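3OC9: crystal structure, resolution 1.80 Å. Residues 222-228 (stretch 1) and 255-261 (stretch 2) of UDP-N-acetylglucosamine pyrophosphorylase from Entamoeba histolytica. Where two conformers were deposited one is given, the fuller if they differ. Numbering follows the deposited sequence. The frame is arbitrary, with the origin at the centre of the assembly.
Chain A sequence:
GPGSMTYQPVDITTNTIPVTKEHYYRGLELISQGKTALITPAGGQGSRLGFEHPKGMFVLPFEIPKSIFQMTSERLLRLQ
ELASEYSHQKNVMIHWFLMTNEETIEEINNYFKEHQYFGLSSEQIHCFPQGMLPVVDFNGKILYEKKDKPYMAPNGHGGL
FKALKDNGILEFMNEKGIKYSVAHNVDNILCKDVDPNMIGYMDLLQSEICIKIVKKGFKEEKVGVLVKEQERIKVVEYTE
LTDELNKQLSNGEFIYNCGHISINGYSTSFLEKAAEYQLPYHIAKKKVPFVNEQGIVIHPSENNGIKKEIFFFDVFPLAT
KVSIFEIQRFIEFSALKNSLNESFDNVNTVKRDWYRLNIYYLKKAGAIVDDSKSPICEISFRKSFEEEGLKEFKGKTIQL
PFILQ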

ATOM      1  N   LYS A 222     -11.215   9.189 -10.229  1.00 30.82           N
ATOM      2  CA  LYS A 222      -9.935   9.819  -9.819  1.00 30.70           C
ATOM      3  C   LYS A 222      -8.830   8.780  -9.596  1.00 28.65           C
ATOM      4  O   LYS A 222      -8.414   8.520  -8.458  1.00 28.81           O
ATOM      5  N   VAL A 223      -8.382   8.179 -10.694  1.00 27.43           N
ATOM      6  CA  VAL A 223      -7.299   7.195 -10.692  1.00 25.54           C
ATOM      7  C   VAL A 223      -6.347   7.469 -11.886  1.00 24.16           C
ATOM      8  O   VAL A 223      -6.801   7.812 -12.979  1.00 23.96           O
ATOM      9  N   GLY A 224      -5.038   7.355 -11.665  1.00 23.20           N
ATOM     10  CA  GLY A 224      -4.064   7.430 -12.784  1.00 21.89           C
ATOM     11  C   GLY A 224      -4.054   6.143 -13.619  1.00 21.32           C
ATOM     12  O   GLY A 224      -4.394   5.064 -13.096  1.00 18.99           O
ATOM     13  N   VAL A 225      -3.656   6.235 -14.898  1.00 20.55           N
ATOM     14  CA  VAL A 225      -3.723   5.083 -15.822  1.00 20.90           C
ATOM     15  C   VAL A 225      -2.389   4.775 -16.533  1.00 19.92           C
ATOM     16  O   VAL A 225      -1.603   5.690 -16.800  1.00 20.79           O
ATOM     17  N   LEU A 226      -2.146   3.499 -16.861  1.00 19.42           N
ATOM     18  CA  LEU A 226      -0.880   3.107 -17.552  1.00 19.11           C
ATOM     19  C   LEU A 226      -0.929   3.370 -19.062  1.00 20.44           C
ATOM     20  O   LEU A 226      -1.979   3.168 -19.710  1.00 21.03           O
ATOM     21  N   VAL A 227       0.217   3.788 -19.605  1.00 20.32           N
ATOM     22  CA  VAL A 227       0.401   3.987 -21.048  1.00 21.03           C
ATOM     23  C   VAL A 227       1.751   3.366 -21.462  1.00 22.04           C
ATOM     24  O   VAL A 227       2.589   3.097 -20.608  1.00 21.36           O
ATOM     25  N   LYS A 228       1.947   3.142 -22.766  1.00 23.49           N
ATOM     26  CA  LYS A 228       3.230   2.657 -23.301  1.00 25.48           C
ATOM     27  C   LYS A 228       3.821   3.710 -24.253  1.00 26.41           C
ATOM     28  O   LYS A 228       3.103   4.240 -25.106  1.00 26.24           O
ATOM     29  N   ILE A 255     -10.210   2.018 -23.660  1.00 25.66           N
ATOM     30  CA  ILE A 255      -8.967   1.617 -24.343  0.50 25.47           C
ATOM     31  C   ILE A 255      -7.785   1.605 -23.364  1.00 24.37           C
ATOM     32  O   ILE A 255      -6.977   0.659 -23.327  1.00 24.70           O
ATOM     33  N   TYR A 256      -7.687   2.691 -22.593  1.00 23.73           N
ATOM     34  CA  TYR A 256      -6.708   2.847 -21.497  1.00 22.72           C
ATOM     35  C   TYR A 256      -7.401   2.583 -20.145  1.00 21.54           C
ATOM     36  O   TYR A 256      -7.863   3.512 -19.460  1.00 21.74           O
ATOM     37  N   ASN A 257      -7.466   1.302 -19.776  1.00 20.82           N
ATOM     38  CA  ASN A 257      -8.277   0.832 -18.635  1.00 20.78           C
ATOM     39  C   ASN A 257      -7.483   0.352 -17.404  1.00 20.49           C
ATOM     40  O   ASN A 257      -8.073  -0.160 -16.442  1.00 19.68           O
ATOM     41  N   CYS A 258      -6.159   0.525 -17.422  1.00 19.23           N
ATOM     42  CA  CYS A 258      -5.304   0.011 -16.321  1.00 19.75           C
ATOM     43  C   CYS A 258      -5.134   1.039 -15.183  1.00 19.93           C
ATOM     44  O   CYS A 258      -4.199   1.860 -15.201  1.00 19.91           O
ATOM     45  N   GLY A 259      -6.037   1.004 -14.194  1.00 19.20           N
ATOM     46  CA  GLY A 259      -5.976   1.928 -13.038  1.00 19.22           C
ATOM     47  C   GLY A 259      -4.885   1.572 -12.023  1.00 19.40           C
ATOM     48  O   GLY A 259      -4.967   0.530 -11.369  1.00 19.14           O
ATOM     49  N   HIS A 260      -3.897   2.464 -11.840  1.00 18.14           N
ATOM     50  CA  HIS A 260      -2.755   2.195 -10.911  1.00 18.35           C
ATOM     51  C   HIS A 260      -3.164   2.398  -9.447  1.00 19.02           C
ATOM     52  O   HIS A 260      -3.577   3.499  -9.070  1.00 19.63           O
ATOM     53  N   ILE A 261      -3.070   1.355  -8.619  1.00 18.97           N
ATOM     54  CA  ILE A 261      -3.578   1.470  -7.224  1.00 21.20           C
ATOM     55  C   ILE A 261      -2.502   1.332  -6.118  1.00 20.20           C
ATOM     56  O   ILE A 261      -2.833   1.157  -4.932  1.00 20.85           O
TER

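This is a short backbone-bridged contact between two strands of one chain, with two direct hydrogen bonds at its centre, a water at each end of the bridge and small apolar contacts around it. The strands run at 120° to each other and come within 4.9 Å at their axes. A single beta bridge pairs Val 225 with Gly 259, whose CA atoms lie 4.8 Å apart.

Two hydrogen bonds hold the bridge. His 260 N donates to Gly 224 O at 2.9 Å, and Leu 226 N donates to Cys 258 O at 3.1 Å. The same two acceptors also receive CA-H...O contacts, from Gly 259 CA to Gly 224 O at 3.5 Å and from Val 225 CA to Cys 258 O at 3.3 Å. Each carbonyl is thus used twice.

Where the backbones part, water fills in. Water 1 donates to His 260 O at 2.9 Å and accepts from Gly 224 N at 3.0 Å. Water 2 donates to Leu 226 O at 2.8 Å and accepts from Cys 258 N at 2.9 Å. Each water therefore extends the pairing beyond the direct bonds.

Val 223, rotamer p, points toward stretch 2. Its CG2 lies 3.7 Å from His 260 O and 4.0 Å from Gly 259 CA. The absence of a side chain at Gly 259 matters here: an ideal CB would sit only 3.4 Å from Val 223 CG2, a tight fit.

Val 225, rotamer m, points sideways. Its CG1 is 4.0 Å from Tyr 256 O, and its CG2 is 4.4 Å from Tyr 256 CB. Leu 226, with chi1 m and chi2 t, also points sideways and rests on Cys 258, rotamer m; Leu 226 CG and Cys 258 CB are 3.9 Å apart. Leu 226 CD2 reaches His 260 CB at 4.4 Å.

Tyr 256, chi1 m, points toward stretch 1. Its ring receives Leu 226 O at the edge, 3.8 Å from Tyr 256 CD1. Val 227, rotamer m, approaches the ring obliquely, with its CG1 3.9 Å from Tyr 256 CD1.

His 260, chi1 t, starts toward stretch 1, but the end of its side chain leads away. Its NE2 is hydrogen-bonded elsewhere in the structure. Asn 257 points away, while Lys 222 and Ile 255 are out of reach. The end of Lys 228 also leads away. The contact buries 434 Å² in total, counting both sides.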

ATOM      1  CB  LYS A 222     -10.111  10.681  -8.548  1.00 31.82           C
ATOM      2  CG  LYS A 222     -11.306  11.636  -8.553  1.00 35.50           C
ATOM      3  CD  LYS A 222     -11.089  12.824  -9.458  1.00 39.85           C
ATOM      4  CE  LYS A 222     -12.132  13.922  -9.224  1.00 43.82           C
ATOM      5  NZ  LYS A 222     -11.768  14.803  -8.066  1.00 47.08           N
ATOM      6  CB  VAL A 223      -7.878   5.728 -10.708  1.00 25.65           C
ATOM      7  CG1 VAL A 223      -8.536   5.375 -12.051  1.00 26.07           C
ATOM      8  CG2 VAL A 223      -6.815   4.717 -10.355  1.00 26.19           C
ATOM      9  CB  VAL A 225      -4.859   5.202 -16.921  1.00 21.65           C
ATOM     10  CG1 VAL A 225      -6.262   5.391 -16.285  1.00 22.91           C
ATOM     11  CG2 VAL A 225      -4.568   6.319 -17.916  1.00 23.14           C
ATOM     12  CB  LEU A 226      -0.558   1.614 -17.333  1.00 18.95           C
ATOM     13  CG  LEU A 226      -0.504   1.122 -15.878  1.00 18.91           C
ATOM     14  CD1 LEU A 226      -0.133  -0.356 -15.846  1.00 19.38           C
ATOM     15  CD2 LEU A 226       0.502   1.925 -15.013  1.00 18.10           C
ATOM     16  CB  VAL A 227       0.367   5.510 -21.456  1.00 21.29           C
ATOM     17  CG1 VAL A 227      -0.959   6.212 -21.024  1.00 20.87           C
ATOM     18  CG2 VAL A 227       1.583   6.257 -20.906  1.00 21.36           C
ATOM     19  CB  LYS A 228       3.030   1.312 -24.026  1.00 26.56           C
ATOM     20  CG  LYS A 228       4.331   0.584 -24.380  1.00 29.52           C
ATOM     21  CD  LYS A 228       4.085  -0.692 -25.198  1.00 33.96           C
ATOM     22  CE  LYS A 228       3.740  -1.882 -24.316  1.00 38.36           C
ATOM     23  NZ  LYS A 228       3.696  -3.154 -25.125  1.00 40.93           N
ATOM     24  CB  ILE A 255      -8.659   2.612 -25.496  0.50 25.24           C
ATOM     25  CG1 ILE A 255      -9.743   2.537 -26.565  0.50 27.17           C
ATOM     26  CG2 ILE A 255      -7.277   2.348 -26.127  0.50 25.61           C
ATOM     27  CD1 ILE A 255      -9.636   1.319 -27.420  0.50 27.32           C
ATOM     28  CB  TYR A 256      -6.067   4.240 -21.548  1.00 22.45           C
ATOM     29  CG  TYR A 256      -5.222   4.468 -22.803  1.00 24.32           C
ATOM     30  CD1 TYR A 256      -3.846   4.196 -22.798  1.00 23.01           C
ATOM     31  CD2 TYR A 256      -5.798   4.950 -23.988  1.00 26.11           C
ATOM     32  CE1 TYR A 256      -3.060   4.386 -23.965  1.00 25.57           C
ATOM     33  CE2 TYR A 256      -5.022   5.144 -25.152  1.00 27.80           C
ATOM     34  CZ  TYR A 256      -3.657   4.868 -25.125  1.00 27.59           C
ATOM     35  OH  TYR A 256      -2.898   5.061 -26.273  1.00 28.25           O
ATOM     36  CB  ASN A 257      -9.286  -0.257 -19.089  1.00 21.77           C
ATOM     37  CG  ASN A 257      -8.612  -1.557 -19.548  1.00 23.32           C
ATOM     38  OD1 ASN A 257      -7.388  -1.626 -19.757  1.00 21.94           O
ATOM     39  ND2 ASN A 257      -9.421  -2.611 -19.692  1.00 25.43           N
ATOM     40  CB  CYS A 258      -3.925  -0.439 -16.884  1.00 19.60           C
ATOM     41  SG  CYS A 258      -3.977  -1.933 -17.969  1.00 22.27           S
ATOM     42  CB  HIS A 260      -1.552   3.123 -11.261  1.00 18.01           C
ATOM     43  CG  HIS A 260      -0.429   3.081 -10.258  1.00 17.24           C
ATOM     44  ND1 HIS A 260      -0.063   4.178  -9.502  1.00 17.77           N
ATOM     45  CD2 HIS A 260       0.410   2.075  -9.895  1.00 17.63           C
ATOM     46  CE1 HIS A 260       0.941   3.842  -8.701  1.00 20.01           C
ATOM     47  NE2 HIS A 260       1.255   2.572  -8.926  1.00 16.03           N
ATOM     48  CB  ILE A 261      -4.808   0.543  -6.916  1.00 22.98           C
ATOM     49  CG1 ILE A 261      -4.602  -0.837  -7.491  1.00 23.44           C
ATOM     50  CG2 ILE A 261      -6.168   1.195  -7.369  1.00 25.83           C
ATOM     51  CD1 ILE A 261      -3.646  -1.666  -6.685  1.00 23.59           C
TER
HETATM   52  O   HOH W   1      -4.021   6.321  -9.083  1.00 22.92           O
HETATM   53  O   HOH W   2      -4.344   1.691 -19.353  1.00 15.78           O